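Local structure of GH18 chiitnase (Pseudoalteromonas aurantia, 6K7Z) at residues 184-189 against 206-211; 221-226 against 233-238; 31-34 against 40-43; 101-104 against 108-111; 13-18 against 56-61. The protein probably cleaves internal beta-1,4 linkages of chitin as a family 18 endochitinase with a TIM-barrel fold. All blocks are in the same frame, centred on the assembly; numbering follows the deposited sequence.

Contact 1 of 5, residues 184-189 against 206-211; sequences LNVQFY and LNYTKL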
# COMPACT_ATOMS: atom_id res chain seq x y z
N LEU A 184 4.72 4.29 -3.91
CA LEU A 184 3.48 3.66 -4.35
C LEU A 184 3.65 2.16 -4.29
O LEU A 184 4.60 1.63 -4.87
CB LEU A 184 3.14 4.07 -5.79
CG LEU A 184 3.01 5.55 -6.12
CD1 LEU A 184 2.70 5.71 -7.62
CD2 LEU A 184 1.93 6.20 -5.24
N ASN A 185 2.72 1.47 -3.62
CA ASN A 185 2.69 0.01 -3.63
C ASN A 185 1.78 -0.41 -4.78
O ASN A 185 0.57 -0.55 -4.61
CB ASN A 185 2.17 -0.53 -2.30
CG ASN A 185 3.07 -0.19 -1.12
OD1 ASN A 185 4.28 -0.38 -1.17
ND2 ASN A 185 2.46 0.32 -0.05
N VAL A 186 2.36 -0.59 -5.98
CA VAL A 186 1.55 -0.89 -7.16
C VAL A 186 1.10 -2.35 -7.10
O VAL A 186 1.92 -3.27 -6.98
CB VAL A 186 2.32 -0.62 -8.46
CG1 VAL A 186 1.41 -0.87 -9.66
CG2 VAL A 186 2.88 0.81 -8.47
N GLN A 187 -0.22 -2.58 -7.20
CA GLN A 187 -0.78 -3.92 -7.10
C GLN A 187 -0.81 -4.56 -8.48
O GLN A 187 -1.78 -4.44 -9.23
CB GLN A 187 -2.18 -3.88 -6.50
CG GLN A 187 -2.30 -3.08 -5.22
CD GLN A 187 -3.68 -3.21 -4.59
OE1 GLN A 187 -4.37 -4.21 -4.78
NE2 GLN A 187 -4.08 -2.19 -3.82
N PHE A 188 0.26 -5.27 -8.83
CA PHE A 188 0.28 -5.95 -10.11
C PHE A 188 -0.47 -7.28 -10.02
O PHE A 188 0.07 -8.34 -10.35
CB PHE A 188 1.72 -6.16 -10.59
CG PHE A 188 2.39 -4.88 -11.06
CD1 PHE A 188 1.98 -4.26 -12.24
CD2 PHE A 188 3.40 -4.28 -10.31
CE1 PHE A 188 2.58 -3.10 -12.68
CE2 PHE A 188 4.02 -3.11 -10.75
CZ PHE A 188 3.60 -2.52 -11.93
N TYR A 189 -1.71 -7.23 -9.56
CA TYR A 189 -2.57 -8.40 -9.49
C TYR A 189 -4.01 -7.92 -9.48
O TYR A 189 -4.29 -6.73 -9.33
CB TYR A 189 -2.25 -9.25 -8.25
CG TYR A 189 -2.11 -8.47 -6.98
CD1 TYR A 189 -0.88 -7.92 -6.61
CD2 TYR A 189 -3.20 -8.26 -6.14
CE1 TYR A 189 -0.74 -7.20 -5.44
CE2 TYR A 189 -3.07 -7.54 -4.96
CZ TYR A 189 -1.84 -7.02 -4.61
OH TYR A 189 -1.71 -6.29 -3.44
N LEU A 206 8.37 0.60 -15.64
CA LEU A 206 9.31 1.62 -16.10
C LEU A 206 8.59 2.92 -16.42
O LEU A 206 9.06 4.01 -16.05
CB LEU A 206 10.07 1.10 -17.32
CG LEU A 206 10.96 -0.11 -17.05
CD1 LEU A 206 11.50 -0.69 -18.38
CD2 LEU A 206 12.10 0.27 -16.12
N ASN A 207 7.44 2.84 -17.09
CA ASN A 207 6.64 4.03 -17.38
C ASN A 207 6.27 4.76 -16.10
O ASN A 207 6.33 6.00 -16.04
CB ASN A 207 5.37 3.64 -18.14
CG ASN A 207 5.65 3.21 -19.56
OD1 ASN A 207 6.73 3.46 -20.09
ND2 ASN A 207 4.67 2.57 -20.19
N TYR A 208 5.88 4.02 -15.07
CA TYR A 208 5.44 4.66 -13.83
C TYR A 208 6.59 5.38 -13.15
O TYR A 208 6.38 6.43 -12.52
CB TYR A 208 4.83 3.63 -12.88
CG TYR A 208 3.68 2.83 -13.43
CD1 TYR A 208 2.95 3.27 -14.54
CD2 TYR A 208 3.31 1.63 -12.85
CE1 TYR A 208 1.90 2.52 -15.05
CE2 TYR A 208 2.26 0.88 -13.35
CZ TYR A 208 1.56 1.32 -14.44
OH TYR A 208 0.52 0.56 -14.93
N THR A 209 7.81 4.85 -13.26
CA THR A 209 8.94 5.53 -12.63
C THR A 209 9.25 6.86 -13.30
O THR A 209 9.97 7.68 -12.72
CB THR A 209 10.21 4.69 -12.66
OG1 THR A 209 10.63 4.51 -14.02
CG2 THR A 209 9.97 3.34 -12.00
N LYS A 210 8.75 7.07 -14.51
CA LYS A 210 9.02 8.28 -15.29
C LYS A 210 7.88 9.28 -15.25
O LYS A 210 7.95 10.31 -15.93
CB LYS A 210 9.32 7.90 -16.74
CG LYS A 210 10.56 7.02 -16.87
CD LYS A 210 10.82 6.66 -18.33
CE LYS A 210 11.99 5.69 -18.45
NZ LYS A 210 12.16 5.20 -19.85
N LEU A 211 6.83 9.01 -14.47
CA LEU A 211 5.79 10.01 -14.26
C LEU A 211 6.36 11.20 -13.50
O LEU A 211 7.36 11.07 -12.80
CB LEU A 211 4.60 9.40 -13.51
CG LEU A 211 3.71 8.44 -14.31
CD1 LEU A 211 2.79 7.65 -13.40
CD2 LEU A 211 2.89 9.19 -15.35
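A single aromatic side chain, Tyr208, bridges the distance from its helix to Val186 and Phe188, although the two backbones stay well apart. The nearest CA atoms, those of Val186 and Tyr208, are 9.5 Å from each other. The unit is a beta-alpha-beta crossover of the TIM barrel: strand 183-187 leads into helix 198-209 and then into strand 219-224. No hydrogen bond joins the two segments. Tyr208 CE2 does the touching on the helix side. It lies 3.9 Å from Phe188 CZ; the two side chains run past one another in opposite senses, the approach oblique to both rings. Phe188 follows the strand as the centre of an inverse gamma turn. Beyond CE2, Tyr208 OH reaches Glu162 by a hydrogen bond, so the polar end of this buried ring has a partner. On the barrel's inner side, Gln187 NE2 bonds to Glu117 OE2. Glu117 ends the DGxDxDxE signature, the position of the catalytic acid in family 18 enzymes. Val186 places CG1 trans to its backbone N (chi1 -177°). This methyl sits 3.5 Å above one face of the Phe188 ring, near its periphery, and is also 4.2 Å from Tyr208 CE2.

Contact 2 of 5, residues 221-226 against 233-238; sequences AGFPVT and GYMPVQ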
# COMPACT_ATOMS: atom_id res chain seq x y z
N ALA A 221 6.87 -2.73 -6.73
CA ALA A 221 6.08 -3.69 -7.49
C ALA A 221 5.49 -4.73 -6.55
O ALA A 221 6.23 -5.42 -5.84
CB ALA A 221 6.94 -4.35 -8.57
N GLY A 222 4.17 -4.85 -6.54
CA GLY A 222 3.46 -5.69 -5.57
C GLY A 222 2.89 -6.95 -6.21
O GLY A 222 2.37 -6.90 -7.34
N PHE A 223 2.96 -8.06 -5.47
CA PHE A 223 2.57 -9.37 -5.99
C PHE A 223 1.89 -10.20 -4.92
O PHE A 223 2.14 -10.00 -3.73
CB PHE A 223 3.80 -10.14 -6.51
CG PHE A 223 4.48 -9.47 -7.65
CD1 PHE A 223 3.99 -9.61 -8.94
CD2 PHE A 223 5.57 -8.64 -7.44
CE1 PHE A 223 4.60 -8.96 -9.99
CE2 PHE A 223 6.18 -7.99 -8.50
CZ PHE A 223 5.70 -8.15 -9.77
N PRO A 224 1.05 -11.17 -5.31
CA PRO A 224 0.52 -12.12 -4.33
C PRO A 224 1.57 -13.17 -4.00
O PRO A 224 2.33 -13.60 -4.87
CB PRO A 224 -0.67 -12.76 -5.05
CG PRO A 224 -0.56 -12.36 -6.50
CD PRO A 224 0.66 -11.51 -6.69
N VAL A 225 1.60 -13.59 -2.73
CA VAL A 225 2.56 -14.62 -2.33
C VAL A 225 2.15 -15.97 -2.92
O VAL A 225 2.97 -16.67 -3.52
CB VAL A 225 2.68 -14.70 -0.80
CG1 VAL A 225 3.66 -15.80 -0.40
CG2 VAL A 225 3.12 -13.35 -0.24
N THR A 226 0.89 -16.34 -2.74
CA THR A 226 0.37 -17.62 -3.21
C THR A 226 -0.81 -17.41 -4.14
O THR A 226 -1.40 -16.33 -4.22
CB THR A 226 -0.10 -18.50 -2.06
OG1 THR A 226 -1.21 -17.86 -1.40
CG2 THR A 226 1.05 -18.77 -1.07
N GLY A 233 -3.11 -13.03 -11.13
CA GLY A 233 -1.78 -12.45 -11.06
C GLY A 233 -0.75 -13.23 -10.29
O GLY A 233 0.41 -12.79 -10.22
N TYR A 234 -1.09 -14.38 -9.72
CA TYR A 234 -0.06 -15.18 -9.07
C TYR A 234 1.00 -15.60 -10.08
O TYR A 234 0.69 -16.02 -11.20
CB TYR A 234 -0.65 -16.42 -8.39
CG TYR A 234 0.44 -17.41 -8.02
CD1 TYR A 234 1.22 -17.25 -6.88
CD2 TYR A 234 0.71 -18.50 -8.85
CE1 TYR A 234 2.23 -18.14 -6.56
CE2 TYR A 234 1.72 -19.40 -8.54
CZ TYR A 234 2.47 -19.22 -7.40
OH TYR A 234 3.47 -20.12 -7.11
N MET A 235 2.26 -15.46 -9.67
CA MET A 235 3.37 -15.98 -10.42
C MET A 235 4.32 -16.66 -9.44
O MET A 235 4.52 -16.16 -8.33
CB MET A 235 4.12 -14.88 -11.19
CG MET A 235 3.33 -14.28 -12.33
SD MET A 235 4.32 -13.11 -13.24
CE MET A 235 4.52 -11.83 -11.99
N PRO A 236 4.91 -17.80 -9.82
CA PRO A 236 5.93 -18.41 -8.96
C PRO A 236 7.08 -17.44 -8.75
O PRO A 236 7.35 -16.57 -9.57
CB PRO A 236 6.39 -19.64 -9.77
CG PRO A 236 5.32 -19.87 -10.78
CD PRO A 236 4.75 -18.51 -11.10
N VAL A 237 7.79 -17.62 -7.64
CA VAL A 237 8.80 -16.64 -7.29
C VAL A 237 9.94 -16.64 -8.31
O VAL A 237 10.53 -15.59 -8.57
CB VAL A 237 9.31 -16.87 -5.85
CG1 VAL A 237 10.22 -18.01 -5.79
CG2 VAL A 237 10.03 -15.65 -5.35
N GLN A 238 10.22 -17.78 -8.96
CA GLN A 238 11.29 -17.77 -9.96
C GLN A 238 10.91 -16.94 -11.17
O GLN A 238 11.78 -16.39 -11.85
CB GLN A 238 11.65 -19.20 -10.41
CG GLN A 238 10.58 -19.95 -11.20
CD GLN A 238 9.76 -20.89 -10.34
OE1 GLN A 238 9.61 -20.67 -9.14
NE2 GLN A 238 9.25 -21.96 -10.95
O HOH W 1 3.00 -13.92 -7.47
O HOH W 2 4.85 -16.29 -5.69
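Phe223 opens the contact with its ring against Met235. The Met235 side chain bends at its last torsion (chi3 -67°), which brings methyl CE to 3.5 Å from Phe223 CE1. The approach is oblique to the ring. Ile201 and Ile240 also touch both side chains, so the pair is buried between helices 198-209 and 237-251. Pro224 comes next. Its CD lies 3.8 Å from Gly233 O, and its CG rests near the backbone of Tyr234. Gly233 has a positive phi of 110°, where a side chain would jam against the preceding carbonyl. Pro224 O is joined to the other segment through a water, which is 2.7 Å from Pro224 O and accepts from Met235 N. This is the step from strand 219-224 to helix 237-251 in a beta-alpha-beta unit of the TIM barrel, with Pro236 at the N-cap of the helix. The CB of Val225 points away, but its backbone takes part. Val225 O lies in the plane of the Tyr234 ring, at its edge, 3.5 Å from Tyr234 CE1. A second water links Val225 O with Met235 O. At Thr226 the backbone carbon C is 3.4 Å from Tyr234 CD1, and the Thr226 hydroxyl bonds to Asp229.

Contact 3 of 5, residues 31-34 against 40-43; sequences LSSS and NLVL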
# COMPACT_ATOMS: atom_id res chain seq x y z
N LEU A 31 -7.49 -0.13 8.66
CA LEU A 31 -8.34 0.86 9.31
C LEU A 31 -9.25 1.42 8.23
O LEU A 31 -8.78 1.72 7.13
CB LEU A 31 -7.48 1.96 9.93
CG LEU A 31 -8.14 3.07 10.75
CD1 LEU A 31 -8.72 2.51 12.03
CD2 LEU A 31 -7.12 4.16 11.03
N SER A 32 -10.55 1.52 8.51
CA SER A 32 -11.46 1.97 7.46
C SER A 32 -12.70 2.61 8.08
O SER A 32 -12.88 2.63 9.29
CB SER A 32 -11.84 0.81 6.51
OG SER A 32 -12.57 -0.21 7.16
N SER A 33 -13.56 3.15 7.21
CA SER A 33 -14.78 3.79 7.68
C SER A 33 -15.76 2.76 8.24
O SER A 33 -15.89 1.65 7.70
CB SER A 33 -15.45 4.54 6.53
OG SER A 33 -14.72 5.70 6.17
N SER A 34 -16.46 3.12 9.31
CA SER A 34 -17.60 2.32 9.73
C SER A 34 -18.75 2.54 8.76
O SER A 34 -18.86 3.59 8.12
CB SER A 34 -18.04 2.69 11.15
OG SER A 34 -18.78 3.89 11.16
N ASN A 40 -15.96 7.91 11.55
CA ASN A 40 -15.54 7.00 12.62
C ASN A 40 -14.77 5.86 11.97
O ASN A 40 -15.34 5.07 11.21
CB ASN A 40 -16.74 6.47 13.40
CG ASN A 40 -17.46 7.56 14.17
OD1 ASN A 40 -16.91 8.63 14.42
ND2 ASN A 40 -18.70 7.28 14.56
N LEU A 41 -13.48 5.76 12.28
CA LEU A 41 -12.60 4.77 11.66
C LEU A 41 -12.49 3.54 12.55
O LEU A 41 -12.26 3.67 13.76
CB LEU A 41 -11.22 5.37 11.40
CG LEU A 41 -11.24 6.70 10.63
CD1 LEU A 41 -9.84 7.16 10.25
CD2 LEU A 41 -12.13 6.60 9.40
N VAL A 42 -12.64 2.35 11.96
CA VAL A 42 -12.62 1.11 12.73
C VAL A 42 -11.57 0.17 12.16
O VAL A 42 -11.31 0.15 10.95
CB VAL A 42 -14.00 0.41 12.75
CG1 VAL A 42 -15.04 1.28 13.46
CG2 VAL A 42 -14.44 0.06 11.34
N LEU A 43 -10.98 -0.62 13.05
CA LEU A 43 -9.98 -1.62 12.70
C LEU A 43 -10.63 -2.93 12.31
O LEU A 43 -11.69 -3.30 12.82
CB LEU A 43 -9.02 -1.86 13.87
CG LEU A 43 -8.08 -0.72 14.24
CD1 LEU A 43 -7.49 -0.95 15.63
CD2 LEU A 43 -6.98 -0.59 13.19
O HOH W 3 -11.35 -1.79 9.07
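Leu31 and Leu41 lie nearly perpendicular on one side of a short beta hairpin, with Leu43 beside them. Leu31 has its CG turned opposite to the backbone N (chi1 -176°), which directs CG toward the partner strand. CD1 of Leu31 does most of the touching: it is 3.7 Å from Leu43 CD2 and 3.9 Å from Leu41 CB. The other branch, Leu31 CD2, is 4.1 Å from Leu41 CD1. Leu100 and Phe103 of helix 93-106 and Ile74 of strand 71-77 complete this apolar layer. Cutting the Leu31 side chain back to an alanine removes both methyls and would probably open a gap between Leu41 and Leu43 and leave Phe103 with less to pack against.

Ser32 and Val42 form the antiparallel hydrogen-bonded pair, and their side chains share the other face. Ser32 N gives a bond of 2.9 Å to Val42 O, and Val42 N returns one of 2.7 Å to Ser32 O. The second bond is nearly straight, with 167° at the hydrogen. A third bond, Ser34 N to Asn40 O at 2.9 Å, lies nearly along the C=O axis. The hairpin adds strand 41-43 antiparallel to barrel strand 25-33, which runs parallel to its barrel neighbours.

A water bridges Ser32 OG and Val42 O, donating to the carbonyl at 2.7 Å. Ser33 and Ser34 turn their hydroxyls to Pro38 O and Asn37 O in the connecting loop. The hairpin is thus two-sided: leucines fasten one face to the barrel wall, while on the face of Ser32 and Val42 a water joins a hydroxyl to a carbonyl.

Contact 4 of 5, residues 101-104 against 108-111; sequences ASFV and QLDG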
# COMPACT_ATOMS: atom_id res chain seq x y z
N ALA A 101 -3.84 10.89 11.49
CA ALA A 101 -2.61 11.31 12.15
C ALA A 101 -2.66 10.98 13.64
O ALA A 101 -1.67 10.50 14.20
CB ALA A 101 -2.38 12.81 11.94
N SER A 102 -3.79 11.23 14.28
CA SER A 102 -3.93 10.87 15.69
C SER A 102 -3.77 9.38 15.89
O SER A 102 -3.07 8.94 16.82
CB SER A 102 -5.28 11.35 16.22
OG SER A 102 -5.32 12.76 16.24
N PHE A 103 -4.39 8.56 15.03
CA PHE A 103 -4.24 7.12 15.19
C PHE A 103 -2.77 6.72 15.08
O PHE A 103 -2.29 5.89 15.87
CB PHE A 103 -5.06 6.37 14.15
CG PHE A 103 -5.03 4.88 14.34
CD1 PHE A 103 -4.04 4.10 13.76
CD2 PHE A 103 -6.00 4.26 15.11
CE1 PHE A 103 -4.00 2.71 13.96
CE2 PHE A 103 -5.98 2.88 15.30
CZ PHE A 103 -4.97 2.11 14.73
N VAL A 104 -2.05 7.29 14.13
CA VAL A 104 -0.63 6.99 13.97
C VAL A 104 0.15 7.38 15.23
O VAL A 104 0.98 6.61 15.73
CB VAL A 104 -0.07 7.69 12.72
CG1 VAL A 104 1.46 7.62 12.71
CG2 VAL A 104 -0.64 7.05 11.48
N GLN A 108 1.88 5.03 18.10
CA GLN A 108 3.33 5.05 17.87
C GLN A 108 3.71 4.32 16.59
O GLN A 108 4.66 3.54 16.55
CB GLN A 108 4.08 4.47 19.08
CG GLN A 108 3.99 5.34 20.33
CD GLN A 108 2.68 5.18 21.06
OE1 GLN A 108 2.10 4.09 21.08
NE2 GLN A 108 2.21 6.26 21.68
N LEU A 109 2.97 4.58 15.52
CA LEU A 109 3.27 3.97 14.23
C LEU A 109 4.16 4.89 13.40
O LEU A 109 4.40 6.05 13.75
CB LEU A 109 1.98 3.67 13.48
CG LEU A 109 1.03 2.74 14.24
CD1 LEU A 109 -0.22 2.44 13.42
CD2 LEU A 109 1.75 1.45 14.64
N ASP A 110 4.65 4.37 12.28
CA ASP A 110 5.56 5.14 11.45
C ASP A 110 4.87 5.87 10.31
O ASP A 110 5.56 6.53 9.53
CB ASP A 110 6.67 4.23 10.92
CG ASP A 110 7.53 3.68 12.03
OD1 ASP A 110 8.29 4.46 12.64
OD2 ASP A 110 7.41 2.47 12.33
N GLY A 111 3.55 5.80 10.21
CA GLY A 111 2.86 6.48 9.13
C GLY A 111 1.67 5.69 8.63
O GLY A 111 1.14 4.82 9.32
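Val104 is wedged against the chain that leaves its own helix. Its CG1 comes 3.5 Å from Leu109 O. The other branch, CG2, lies 3.6 Å from Gly111 O. Between them the two methyls fill the bend made by residues 109-111. CG1 is also 3.7 Å from Gly111 N, a buried N-H with no partner in the model. Leu109 folds back from the other segment, and its CD1 reaches Phe103 CE1 at 3.8 Å, oblique to the ring. Ile74 of strand 71-77 touches Phe103, Val104 and Leu109 alike, so the helix end is closed off toward the barrel. With an alanine in place of Val104 the two methyl contacts to Leu109 O and Gly111 O go, and the bend is likely to lose its packing against the helix.

The backbone here is a Schellman motif, which ends helix 93-106. Leu109 N gives a hydrogen bond of 2.9 Å to Val104 O, with 170° at the hydrogen and the donor in the carbonyl plane. Gln108 is the C-prime residue and takes the positive phi, 53°, that the turn needs. The chain then leads into strand 111-115.

The solvent side, at Gln108, is looser. The CB of Gln108 points away from the helix, and its exposed side chain comes no closer than 5.0 Å to residues 101-104. The CB of Asp110 also points away, but its carboxylate is held: OD2 accepts bonds from Gln66 NE2 and Val72 N. Asp110 and Gly111 begin the DGxDxDxE signature of family 18. The backbone angles of Gly111 would jam a CB against the preceding carbonyl O.

Contact 5 of 5, residues 13-18 against 56-61; sequences VPLINA and TNTIEA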
# COMPACT_ATOMS: atom_id res chain seq x y z
N VAL A 13 0.10 -16.36 10.65
CA VAL A 13 1.49 -16.35 11.10
C VAL A 13 1.63 -15.23 12.12
O VAL A 13 1.18 -14.11 11.85
CB VAL A 13 2.48 -16.15 9.93
CG1 VAL A 13 3.92 -16.08 10.44
CG2 VAL A 13 2.32 -17.25 8.89
N PRO A 14 2.19 -15.49 13.31
CA PRO A 14 2.31 -14.43 14.32
C PRO A 14 3.05 -13.21 13.78
O PRO A 14 4.06 -13.34 13.08
CB PRO A 14 3.10 -15.10 15.45
CG PRO A 14 2.81 -16.56 15.29
CD PRO A 14 2.63 -16.80 13.81
N LEU A 15 2.56 -12.02 14.13
CA LEU A 15 3.13 -10.82 13.53
C LEU A 15 4.59 -10.64 13.90
O LEU A 15 5.39 -10.15 13.10
CB LEU A 15 2.34 -9.59 13.95
CG LEU A 15 2.82 -8.24 13.44
CD1 LEU A 15 2.74 -8.16 11.93
CD2 LEU A 15 1.95 -7.14 14.08
N ILE A 16 4.98 -11.04 15.12
CA ILE A 16 6.35 -10.83 15.53
C ILE A 16 7.34 -11.58 14.65
O ILE A 16 8.51 -11.20 14.60
CB ILE A 16 6.51 -11.22 17.01
CG1 ILE A 16 7.78 -10.60 17.60
CG2 ILE A 16 6.44 -12.73 17.17
CD1 ILE A 16 7.71 -10.37 19.07
N ASN A 17 6.90 -12.63 13.93
CA ASN A 17 7.80 -13.33 13.01
C ASN A 17 8.42 -12.38 11.99
O ASN A 17 9.53 -12.63 11.51
CB ASN A 17 7.08 -14.47 12.28
CG ASN A 17 6.86 -15.70 13.16
OD1 ASN A 17 6.82 -15.60 14.38
ND2 ASN A 17 6.71 -16.86 12.53
N ALA A 18 7.71 -11.30 11.65
CA ALA A 18 8.23 -10.38 10.64
C ALA A 18 9.49 -9.67 11.12
O ALA A 18 10.32 -9.29 10.29
CB ALA A 18 7.16 -9.36 10.25
N THR A 56 -2.89 -7.12 22.36
CA THR A 56 -1.65 -7.02 23.12
C THR A 56 -0.45 -7.52 22.31
O THR A 56 0.60 -6.88 22.28
CB THR A 56 -1.78 -7.81 24.43
OG1 THR A 56 -2.85 -7.25 25.21
CG2 THR A 56 -0.50 -7.74 25.22
N ASN A 57 -0.61 -8.66 21.64
CA ASN A 57 0.50 -9.21 20.85
C ASN A 57 0.89 -8.26 19.72
O ASN A 57 2.08 -8.12 19.40
CB ASN A 57 0.14 -10.58 20.29
CG ASN A 57 0.27 -11.70 21.32
OD1 ASN A 57 0.86 -11.51 22.38
ND2 ASN A 57 -0.28 -12.87 20.99
N THR A 58 -0.09 -7.62 19.09
CA THR A 58 0.21 -6.69 18.01
C THR A 58 1.05 -5.53 18.53
O THR A 58 2.10 -5.20 17.95
CB THR A 58 -1.10 -6.18 17.40
OG1 THR A 58 -1.82 -7.27 16.82
CG2 THR A 58 -0.84 -5.11 16.35
N ILE A 59 0.62 -4.93 19.64
CA ILE A 59 1.34 -3.79 20.21
C ILE A 59 2.80 -4.14 20.47
O ILE A 59 3.71 -3.37 20.16
CB ILE A 59 0.63 -3.31 21.50
CG1 ILE A 59 -0.74 -2.72 21.15
CG2 ILE A 59 1.49 -2.30 22.22
CD1 ILE A 59 -1.61 -2.40 22.37
N GLU A 60 3.04 -5.32 21.04
CA GLU A 60 4.42 -5.73 21.32
C GLU A 60 5.18 -6.00 20.03
O GLU A 60 6.33 -5.60 19.88
CB GLU A 60 4.45 -6.95 22.24
CG GLU A 60 5.84 -7.52 22.53
CD GLU A 60 6.77 -6.55 23.26
OE1 GLU A 60 6.31 -5.49 23.74
OE2 GLU A 60 7.99 -6.84 23.34
N ALA A 61 4.53 -6.66 19.07
CA ALA A 61 5.20 -6.97 17.81
C ALA A 61 5.67 -5.70 17.11
O ALA A 61 6.76 -5.66 16.54
CB ALA A 61 4.28 -7.77 16.90
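Leu15 meets helix 56-67 along most of its length, and Ala61 is its main partner. Leu15 CB is 4.0 Å from Ala61 CB. The next atom, Leu15 CG, is at 3.8 Å from the same methyl. With CG extended away from N (chi1 178°), the isobutyl group is directed at the helix. At the tip, Leu15 CD2 is 3.7 Å from Ala61 CB and 4.1 Å from Thr58 CG2. The branch therefore lies over one turn of the helix, at a slant to Thr58. Met65, one turn further on, also touches Leu15.

Ile16 adds a second, more exposed approach to the same alanine, with its CB 4.1 Å from Ala61 CB. Its backbone is close too: Ile16 N is 3.8 Å from Ala61 CB. The CA atoms of Ile16 and Ala61 are 4.6 Å apart, and the two backbones come this close where the helix presents an alanine. Beyond Ala61, Ile16 also reaches Val64.

Residues 15-18 have helical backbone angles, and Asn17 N to Pro14 O and Ala18 N to Leu15 O are bonds across three residues. This helix-like bend sits in the loop between strand 3-8 and strand 25-33, where a TIM barrel usually has its first helix. Helix 56-67 lies in the chain between strands 25-33 and 71-77, so the contact packs the loop after strand 3-8 against a helix later in the chain.

Thr58 offers its methyl here and sends OG1 to Thr55. With no hydrogen bond between the segments, the join rests on apolar fit around one small alanine.

The five contacts are spread round one TIM barrel. Contacts 1 and 2 lie in consecutive beta-alpha-beta units and touch: Phe188 N is 3.1 Å from Gly222 O, a probable hydrogen bond from just past strand 183-187 to strand 219-224. Contacts 3 and 4 form a second pair, with centres 14 Å apart, and meet where Leu43 CD2 lies 3.7 Å from Phe103 CZ. The two pairs face each other across the chain's centre, contacts 1 and 3 about 27 Å apart between centres. Contact 5 touches none of them; its nearest atoms are about 7 Å from contact 4. Asp110 and Gly111 of contact 4 begin the active-site signature, and contact 1 reaches its other end through Gln187.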